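Local coordinates for protein ORF10 (Moritella marina, PDB 6RIW) that probably catalyses acyl-chain-extending condensation, this part being the ketosynthase-chain length factor didomain of a polyunsaturated fatty acid synthase, at residues G64-F69 / A259-G264; G120-P125 / A222-D227; L606-N611 / N942-P947. All coordinates share one frame; numbering follows the deposited sequence.

Interaction 1 (G64-F69 / A259-G264)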
loop_
_atom_site.group_PDB
_atom_site.type_symbol
_atom_site.label_atom_id
_atom_site.label_comp_id
_atom_site.label_asym_id
_atom_site.label_seq_id
_atom_site.Cartn_x
_atom_site.Cartn_y
_atom_site.Cartn_z
ATOM N N GLY A 64 3.073 0.881 -20.712
ATOM C CA GLY A 64 4.259 0.057 -20.675
ATOM C C GLY A 64 3.916 -1.253 -20.001
ATOM O O GLY A 64 3.677 -1.267 -18.795
ATOM N N TYR A 65 3.850 -2.352 -20.753
ATOM C CA TYR A 65 3.400 -3.621 -20.195
ATOM C C TYR A 65 4.515 -4.650 -20.215
ATOM O O TYR A 65 5.479 -4.546 -20.982
ATOM C CB TYR A 65 2.178 -4.161 -20.944
ATOM C CG TYR A 65 1.056 -3.167 -20.887
ATOM C CD1 TYR A 65 0.402 -2.908 -19.689
ATOM C CD2 TYR A 65 0.676 -2.456 -22.024
ATOM C CE1 TYR A 65 -0.616 -1.978 -19.630
ATOM C CE2 TYR A 65 -0.341 -1.530 -21.978
ATOM C CZ TYR A 65 -0.985 -1.293 -20.779
ATOM O OH TYR A 65 -1.998 -0.356 -20.729
ATOM N N ILE A 66 4.372 -5.632 -19.327
ATOM C CA ILE A 66 5.289 -6.763 -19.227
ATOM C C ILE A 66 4.708 -7.855 -20.110
ATOM O O ILE A 66 3.673 -8.434 -19.780
ATOM C CB ILE A 66 5.441 -7.262 -17.783
ATOM C CG1 ILE A 66 5.951 -6.150 -16.861
ATOM C CG2 ILE A 66 6.369 -8.491 -17.722
ATOM C CD1 ILE A 66 7.218 -5.453 -17.395
ATOM N N SER A 67 5.372 -8.145 -21.225
ATOM C CA SER A 67 4.895 -9.144 -22.171
ATOM C C SER A 67 5.806 -10.363 -22.143
ATOM O O SER A 67 7.029 -10.228 -22.016
ATOM C CB SER A 67 4.846 -8.573 -23.588
ATOM O OG SER A 67 3.970 -7.456 -23.628
ATOM N N ASP A 68 5.197 -11.549 -22.233
ATOM C CA ASP A 68 5.926 -12.796 -22.489
ATOM C C ASP A 68 6.957 -13.103 -21.404
ATOM O O ASP A 68 8.051 -13.604 -21.678
ATOM C CB ASP A 68 6.579 -12.753 -23.872
ATOM C CG ASP A 68 5.563 -12.486 -24.974
ATOM O OD1 ASP A 68 4.508 -13.167 -24.980
ATOM O OD2 ASP A 68 5.798 -11.586 -25.810
ATOM N N PHE A 69 6.620 -12.788 -20.159
ATOM C CA PHE A 69 7.435 -13.177 -19.012
ATOM C C PHE A 69 6.882 -14.487 -18.461
ATOM O O PHE A 69 5.693 -14.576 -18.153
ATOM C CB PHE A 69 7.429 -12.099 -17.922
ATOM C CG PHE A 69 8.179 -12.499 -16.678
ATOM C CD1 PHE A 69 9.568 -12.481 -16.655
ATOM C CD2 PHE A 69 7.497 -12.922 -15.542
ATOM C CE1 PHE A 69 10.269 -12.856 -15.508
ATOM C CE2 PHE A 69 8.179 -13.300 -14.391
ATOM C CZ PHE A 69 9.579 -13.269 -14.376
ATOM N N ALA A 259 0.574 4.989 -18.500
ATOM C CA ALA A 259 0.947 4.256 -17.296
ATOM C C ALA A 259 1.667 2.958 -17.666
ATOM O O ALA A 259 1.818 2.618 -18.839
ATOM C CB ALA A 259 -0.284 3.980 -16.444
ATOM N N GLY A 260 2.127 2.215 -16.658
ATOM C CA GLY A 260 2.965 1.059 -16.915
ATOM C C GLY A 260 3.026 0.160 -15.696
ATOM O O GLY A 260 2.460 0.460 -14.642
ATOM N N GLU A 261 3.726 -0.956 -15.857
ATOM C CA GLU A 261 3.822 -1.969 -14.821
ATOM C C GLU A 261 5.229 -2.552 -14.845
ATOM O O GLU A 261 5.994 -2.340 -15.792
ATOM C CB GLU A 261 2.758 -3.061 -15.032
ATOM C CG GLU A 261 2.757 -3.597 -16.446
ATOM C CD GLU A 261 1.733 -4.709 -16.678
ATOM O OE1 GLU A 261 0.685 -4.739 -15.983
ATOM O OE2 GLU A 261 1.986 -5.572 -17.559
ATOM N N GLY A 262 5.581 -3.268 -13.784
ATOM C CA GLY A 262 6.867 -3.929 -13.712
ATOM C C GLY A 262 7.380 -3.920 -12.284
ATOM O O GLY A 262 6.633 -3.649 -11.347
ATOM N N ALA A 263 8.685 -4.194 -12.144
ATOM C CA ALA A 263 9.288 -4.350 -10.827
ATOM C C ALA A 263 10.784 -4.093 -10.916
ATOM O O ALA A 263 11.392 -4.234 -11.978
ATOM C CB ALA A 263 9.038 -5.750 -10.247
ATOM N N GLY A 264 11.364 -3.704 -9.782
ATOM C CA GLY A 264 12.804 -3.548 -9.689
ATOM C C GLY A 264 13.276 -3.808 -8.275
ATOM O O GLY A 264 12.514 -3.678 -7.313
#

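Interaction 2 (G120-P125 / A222-D227)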
loop_
_atom_site.group_PDB
_atom_site.type_symbol
_atom_site.label_atom_id
_atom_site.label_comp_id
_atom_site.label_asym_id
_atom_site.label_seq_id
_atom_site.Cartn_x
_atom_site.Cartn_y
_atom_site.Cartn_z
ATOM N N GLY A 120 8.056 -0.926 -2.373
ATOM C CA GLY A 120 6.968 -0.055 -2.812
ATOM C C GLY A 120 5.909 -0.862 -3.557
ATOM O O GLY A 120 6.224 -1.753 -4.351
ATOM N N ASN A 121 4.630 -0.547 -3.304
ATOM C CA ASN A 121 3.561 -1.387 -3.843
ATOM C C ASN A 121 2.237 -0.620 -3.848
ATOM O O ASN A 121 1.986 0.199 -2.964
ATOM C CB ASN A 121 3.432 -2.674 -3.015
ATOM C CG ASN A 121 2.493 -3.688 -3.634
ATOM O OD1 ASN A 121 2.228 -3.667 -4.835
ATOM N ND2 ASN A 121 1.963 -4.581 -2.799
ATOM N N LEU A 122 1.407 -0.886 -4.865
ATOM C CA LEU A 122 0.062 -0.312 -4.960
ATOM C C LEU A 122 -0.926 -1.092 -4.099
ATOM O O LEU A 122 -0.870 -2.320 -4.029
ATOM C CB LEU A 122 -0.432 -0.354 -6.414
ATOM C CG LEU A 122 0.245 0.603 -7.386
ATOM C CD1 LEU A 122 0.002 0.210 -8.855
ATOM C CD2 LEU A 122 -0.239 2.026 -7.111
ATOM N N SER A 123 -1.856 -0.380 -3.464
ATOM C CA SER A 123 -2.948 -1.022 -2.741
ATOM C C SER A 123 -4.180 -1.171 -3.616
ATOM O O SER A 123 -5.286 -0.856 -3.170
ATOM C CB SER A 123 -3.276 -0.218 -1.479
ATOM O OG SER A 123 -2.220 -0.331 -0.543
ATOM N N PHE A 124 -4.013 -1.616 -4.868
ATOM C CA PHE A 124 -5.110 -1.759 -5.827
ATOM C C PHE A 124 -5.452 -3.224 -6.051
ATOM O O PHE A 124 -4.591 -4.093 -5.905
ATOM C CB PHE A 124 -4.716 -1.198 -7.192
ATOM C CG PHE A 124 -4.639 0.304 -7.276
ATOM C CD1 PHE A 124 -5.083 1.115 -6.253
ATOM C CD2 PHE A 124 -4.116 0.884 -8.425
ATOM C CE1 PHE A 124 -5.009 2.493 -6.375
ATOM C CE2 PHE A 124 -4.039 2.256 -8.559
ATOM C CZ PHE A 124 -4.496 3.062 -7.525
ATOM N N PRO A 125 -6.668 -3.522 -6.510
ATOM C CA PRO A 125 -6.980 -4.887 -6.961
ATOM C C PRO A 125 -5.956 -5.360 -7.985
ATOM O O PRO A 125 -5.440 -4.570 -8.776
ATOM C CB PRO A 125 -8.363 -4.750 -7.596
ATOM C CG PRO A 125 -9.010 -3.544 -6.837
ATOM C CD PRO A 125 -7.828 -2.614 -6.561
ATOM N N ALA A 222 10.437 -2.046 -5.721
ATOM C CA ALA A 222 9.014 -1.759 -5.867
ATOM C C ALA A 222 8.428 -2.628 -6.966
ATOM O O ALA A 222 9.145 -3.160 -7.815
ATOM C CB ALA A 222 8.762 -0.280 -6.179
ATOM N N VAL A 223 7.104 -2.732 -6.952
ATOM C CA VAL A 223 6.353 -3.511 -7.927
ATOM C C VAL A 223 5.075 -2.739 -8.208
ATOM O O VAL A 223 4.514 -2.087 -7.313
ATOM C CB VAL A 223 6.078 -4.951 -7.427
ATOM C CG1 VAL A 223 5.258 -4.926 -6.133
ATOM C CG2 VAL A 223 5.342 -5.773 -8.494
ATOM N N SER A 224 4.685 -2.728 -9.481
ATOM C CA SER A 224 3.445 -2.133 -9.962
ATOM C C SER A 224 2.793 -3.220 -10.811
ATOM O O SER A 224 3.222 -3.464 -11.946
ATOM C CB SER A 224 3.734 -0.859 -10.770
ATOM O OG SER A 224 2.632 -0.477 -11.576
ATOM N N ALA A 225 1.781 -3.895 -10.257
ATOM C CA ALA A 225 1.090 -4.982 -10.965
ATOM C C ALA A 225 -0.398 -4.982 -10.636
ATOM O O ALA A 225 -1.021 -6.039 -10.445
ATOM C CB ALA A 225 1.696 -6.341 -10.616
ATOM N N ALA A 226 -0.978 -3.797 -10.534
ATOM C CA ALA A 226 -2.418 -3.691 -10.348
ATOM C C ALA A 226 -3.165 -4.133 -11.607
ATOM O O ALA A 226 -2.625 -4.132 -12.718
ATOM C CB ALA A 226 -2.790 -2.242 -10.017
ATOM N N ASP A 227 -4.438 -4.470 -11.422
ATOM C CA ASP A 227 -5.351 -4.759 -12.517
ATOM C C ASP A 227 -5.324 -3.592 -13.496
ATOM O O ASP A 227 -5.731 -2.473 -13.155
ATOM C CB ASP A 227 -6.769 -4.998 -11.971
ATOM C CG ASP A 227 -7.812 -5.201 -13.071
ATOM O OD1 ASP A 227 -7.446 -5.257 -14.263
ATOM O OD2 ASP A 227 -9.011 -5.310 -12.726
HETATM O O HOH W 1 0.989 -3.506 -7.519
#

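Interaction 3 (L606-N611 / N942-P947)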
loop_
_atom_site.group_PDB
_atom_site.type_symbol
_atom_site.label_atom_id
_atom_site.label_comp_id
_atom_site.label_asym_id
_atom_site.label_seq_id
_atom_site.Cartn_x
_atom_site.Cartn_y
_atom_site.Cartn_z
ATOM N N LEU A 606 -26.650 -12.335 -25.668
ATOM C CA LEU A 606 -26.297 -13.032 -26.900
ATOM C C LEU A 606 -26.428 -14.536 -26.727
ATOM O O LEU A 606 -27.143 -15.209 -27.480
ATOM C CB LEU A 606 -24.868 -12.649 -27.307
ATOM C CG LEU A 606 -24.505 -12.854 -28.777
ATOM C CD1 LEU A 606 -25.429 -12.042 -29.652
ATOM C CD2 LEU A 606 -23.059 -12.457 -28.993
ATOM N N GLN A 607 -25.740 -15.092 -25.732
ATOM C CA GLN A 607 -25.681 -16.539 -25.635
ATOM C C GLN A 607 -27.040 -17.137 -25.335
ATOM O O GLN A 607 -27.330 -18.245 -25.799
ATOM C CB GLN A 607 -24.660 -16.965 -24.586
ATOM C CG GLN A 607 -23.233 -16.759 -25.079
ATOM C CD GLN A 607 -22.210 -16.887 -23.989
ATOM O OE1 GLN A 607 -22.375 -17.656 -23.043
ATOM N NE2 GLN A 607 -21.119 -16.142 -24.126
ATOM N N GLN A 608 -27.895 -16.423 -24.588
ATOM C CA GLN A 608 -29.166 -17.025 -24.218
ATOM C C GLN A 608 -30.226 -16.861 -25.297
ATOM O O GLN A 608 -31.292 -17.473 -25.184
ATOM C CB GLN A 608 -29.671 -16.444 -22.892
ATOM C CG GLN A 608 -28.737 -16.820 -21.719
ATOM C CD GLN A 608 -29.480 -16.927 -20.397
ATOM O OE1 GLN A 608 -29.793 -15.921 -19.792
ATOM N NE2 GLN A 608 -29.736 -18.152 -19.936
ATOM N N GLY A 609 -29.961 -16.049 -26.310
ATOM C CA GLY A 609 -30.819 -15.973 -27.472
ATOM C C GLY A 609 -31.836 -14.862 -27.448
ATOM O O GLY A 609 -32.809 -14.918 -28.210
ATOM N N ILE A 610 -31.647 -13.847 -26.613
ATOM C CA ILE A 610 -32.603 -12.749 -26.497
ATOM C C ILE A 610 -31.986 -11.521 -27.147
ATOM O O ILE A 610 -31.009 -10.954 -26.637
ATOM C CB ILE A 610 -32.983 -12.478 -25.041
ATOM C CG1 ILE A 610 -33.607 -13.732 -24.432
ATOM C CG2 ILE A 610 -33.942 -11.282 -24.961
ATOM C CD1 ILE A 610 -34.933 -14.165 -25.064
ATOM N N ASN A 611 -32.554 -11.104 -28.274
ATOM C CA ASN A 611 -31.993 -10.033 -29.092
ATOM C C ASN A 611 -32.710 -8.744 -28.704
ATOM O O ASN A 611 -33.745 -8.401 -29.267
ATOM C CB ASN A 611 -32.147 -10.343 -30.587
ATOM C CG ASN A 611 -31.634 -9.212 -31.486
ATOM O OD1 ASN A 611 -30.675 -8.506 -31.143
ATOM N ND2 ASN A 611 -32.262 -9.049 -32.654
ATOM N N ASN A 942 -31.234 -20.385 -24.055
ATOM C CA ASN A 942 -30.070 -21.264 -24.037
ATOM C C ASN A 942 -29.288 -21.065 -22.739
ATOM O O ASN A 942 -29.255 -19.973 -22.179
ATOM C CB ASN A 942 -29.115 -20.980 -25.199
ATOM C CG ASN A 942 -29.815 -20.757 -26.507
ATOM O OD1 ASN A 942 -30.677 -21.541 -26.901
ATOM N ND2 ASN A 942 -29.430 -19.686 -27.201
ATOM N N LYS A 943 -28.642 -22.129 -22.274
ATOM C CA LYS A 943 -27.687 -21.966 -21.181
ATOM C C LYS A 943 -26.462 -21.199 -21.675
ATOM O O LYS A 943 -26.025 -21.369 -22.819
ATOM C CB LYS A 943 -27.284 -23.330 -20.620
ATOM C CG LYS A 943 -28.430 -24.072 -19.936
ATOM C CD LYS A 943 -27.943 -24.810 -18.693
ATOM C CE LYS A 943 -28.270 -26.295 -18.777
ATOM N NZ LYS A 943 -29.710 -26.502 -19.096
ATOM N N VAL A 944 -25.915 -20.322 -20.814
ATOM C CA VAL A 944 -24.674 -19.643 -21.173
ATOM C C VAL A 944 -23.511 -20.622 -21.091
ATOM O O VAL A 944 -23.550 -21.649 -20.396
ATOM C CB VAL A 944 -24.392 -18.418 -20.288
ATOM C CG1 VAL A 944 -25.479 -17.392 -20.471
ATOM C CG2 VAL A 944 -24.283 -18.850 -18.828
ATOM N N ASN A 945 -22.444 -20.264 -21.783
ATOM C CA ASN A 945 -21.265 -21.115 -21.805
ATOM C C ASN A 945 -20.515 -21.078 -20.476
ATOM O O ASN A 945 -20.030 -22.112 -19.999
ATOM C CB ASN A 945 -20.355 -20.675 -22.943
ATOM C CG ASN A 945 -19.242 -21.656 -23.182
ATOM O OD1 ASN A 945 -19.483 -22.861 -23.357
ATOM N ND2 ASN A 945 -18.001 -21.158 -23.163
ATOM N N GLN A 946 -20.404 -19.900 -19.866
ATOM C CA GLN A 946 -19.646 -19.742 -18.620
ATOM C C GLN A 946 -20.469 -18.945 -17.619
ATOM O O GLN A 946 -20.387 -17.714 -17.580
ATOM C CB GLN A 946 -18.301 -19.065 -18.873
ATOM C CG GLN A 946 -17.408 -19.031 -17.635
ATOM C CD GLN A 946 -17.300 -20.379 -16.955
ATOM O OE1 GLN A 946 -18.024 -20.681 -15.997
ATOM N NE2 GLN A 946 -16.398 -21.209 -17.454
ATOM N N PRO A 947 -21.273 -19.611 -16.805
ATOM C CA PRO A 947 -22.051 -18.903 -15.783
ATOM C C PRO A 947 -21.140 -18.467 -14.641
ATOM O O PRO A 947 -19.978 -18.870 -14.559
ATOM C CB PRO A 947 -23.065 -19.946 -15.325
ATOM C CG PRO A 947 -22.374 -21.261 -15.576
ATOM C CD PRO A 947 -21.461 -21.073 -16.744
HETATM O O HOH W 2 -20.661 -17.411 -21.103
#

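Interaction 1 (G64-F69 / A259-G264)
Ala-259 O accepts the backbone N-H of Gly-64 at 2.8 Å. Gly-260 follows, paired with Gly-64 in a parallel bridge, and its CA lies 3.1 Å from Gly-64 O in a CA-H...O contact. The same oxygen accepts Glu-261 N at 3.0 Å. It therefore serves a conventional donor and a carbon donor at once. Beyond this single bridge the backbones separate, and the side chain of Glu-261 spans the gap. Its CG lies between the backbone N and the carbonyl carbon (chi1 50°), and the chain is extended from there. OE2 takes the N-H of Ile-66 at 3.0 Å through its anti lone pair, in a nearly straight bond (176°). The carboxylate also meets the edge of the Tyr-65 ring, with CD 3.8 Å from Tyr-65 CD1. The two planes are close to perpendicular. Glu-261 O is buried with no polar partner, and Ile-66 CD1 lies 3.7 Å from it. Gly-262 CA lies 4.0 Å from Ile-66 CG1; its positive phi (145°) suits glycine. The contact belongs to the first, N-terminal ketosynthase half, of thiolase-like fold. Strand 62-64 here pairs in parallel with the start of strand 259-270. Helix 88-104 packs Trp-92 against Ile-66 and Glu-261, helix 228-237 meets Tyr-65 and Ala-259, and Leu-12 of strand 4-12 touches Ile-66.

Interaction 2 (G120-P125 / A222-D227)
Val-223 CG1 lies between its backbone N and carbonyl carbon (chi1 60°), and Asn-121 CG is anti to its own N (chi1 -171°). These torsions place CG1 and CG so that the two side chains run alongside each other, pointing the same way. Asn-121 OD1 lies 3.5 Å from Val-223 CG1. OD1 also accepts a hydrogen bond from a water at 3.0 Å. The amide is fixed at its other end by ND2, which donates to Ala-172 O. Leu-122 CD1 reaches across to Ala-226 CB at 3.9 Å and also touches Ser-224 OG. Strands 115-120 and 217-224 are parallel neighbours in the core of the thiolase-like fold. Their last bridge joins Gly-120 to Ala-222, where Val-223 N donates to Gly-120 O at 2.9 Å. Past it the chains bow apart, and the water links Asn-121 OD1 to Ala-225 N across the gap. Further on, Ala-226 CB meets the edge of the Phe-124 ring in its plane, 3.8 Å from CD2. Leu-122 CD2 lies over one face of that ring, toward the rim. The backbones join again where Asp-227 N donates to Pro-125 O at 2.8 Å, almost straight (178°). Asp-227 is the N-cap of helix 228-237, its OD1 accepting Met-229 N. OD2 accepts a hydrogen bond from Asn-130 ND2 and forms a salt bridge with Arg-592, from the second ketosynthase-like half of the chain.

Interaction 3 (L606-N611 / N942-P947)
Gln-607 OE1 is gripped by two donors. Asn-945 N reaches it at 2.9 Å in a nearly straight bond (172°), tilted somewhat from the plane of the amide carbonyl. A water donates to the same oxygen at 2.6 Å and in turn accepts the N-H of Gln-946. One side-chain oxygen thus holds two successive backbone N-H groups, one directly and one through water. Val-944 CB sits 3.5 Å from Gln-607 OE1, and the side chains of Gln-607 and Val-944 cross at about a right angle. Asn-942 works at the end of helix 597-608, which belongs to the second ketosynthase-like half; 942-947 is a loop after helix 929-934. Its ND2 donates to Gln-607 O at 2.9 Å, with that oxygen lying in the plane of the Asn-942 amide. The backbone N of Asn-942 donates to Gln-608 O at 3.1 Å. Asn-942 so takes up two successive carbonyls of the last helical turn. Gly-609 turns the chain out of the helix with positive phi (96°), in a Schellman motif. Gln-608 returns a bond, its NE2 donating to Asn-942 O at 2.9 Å. Gln-608 CG against Val-944 CG1, at 3.5 Å, is the main carbon-to-carbon touch. The Gln-608 amide is shared with the first ketosynthase half: OE1 accepts Gln-154 N, and NE2 also donates to Asp-152 O. Gln-154 OE1 accepts Val-944 N. Directed hydrogen bonds between neutral groups thus join helix end and loop, and no charged group takes part in the bonds across the contact.

Interactions 1 and 2 are neighbours, with centres about 12 Å apart. Strands 259-270 and 217-224 lie side by side and antiparallel. Two probable hydrogen bonds join them, Gly-262 O to Ser-224 N at 2.9 Å and Gly-264 N to Ala-222 O at 3.0 Å. Both contacts thus belong to the core of the first ketosynthase half. Interaction 3 is remote, its centre about 35 Å from each of the others. Its nearest atoms are about 17 Å from interaction 2 and about 23 Å from interaction 1. It lies on the periphery, where a helix of the second half meets the 942-947 loop, late in the modelled sequence. All three are away from the magnesium site at Met-1 and Lys-286.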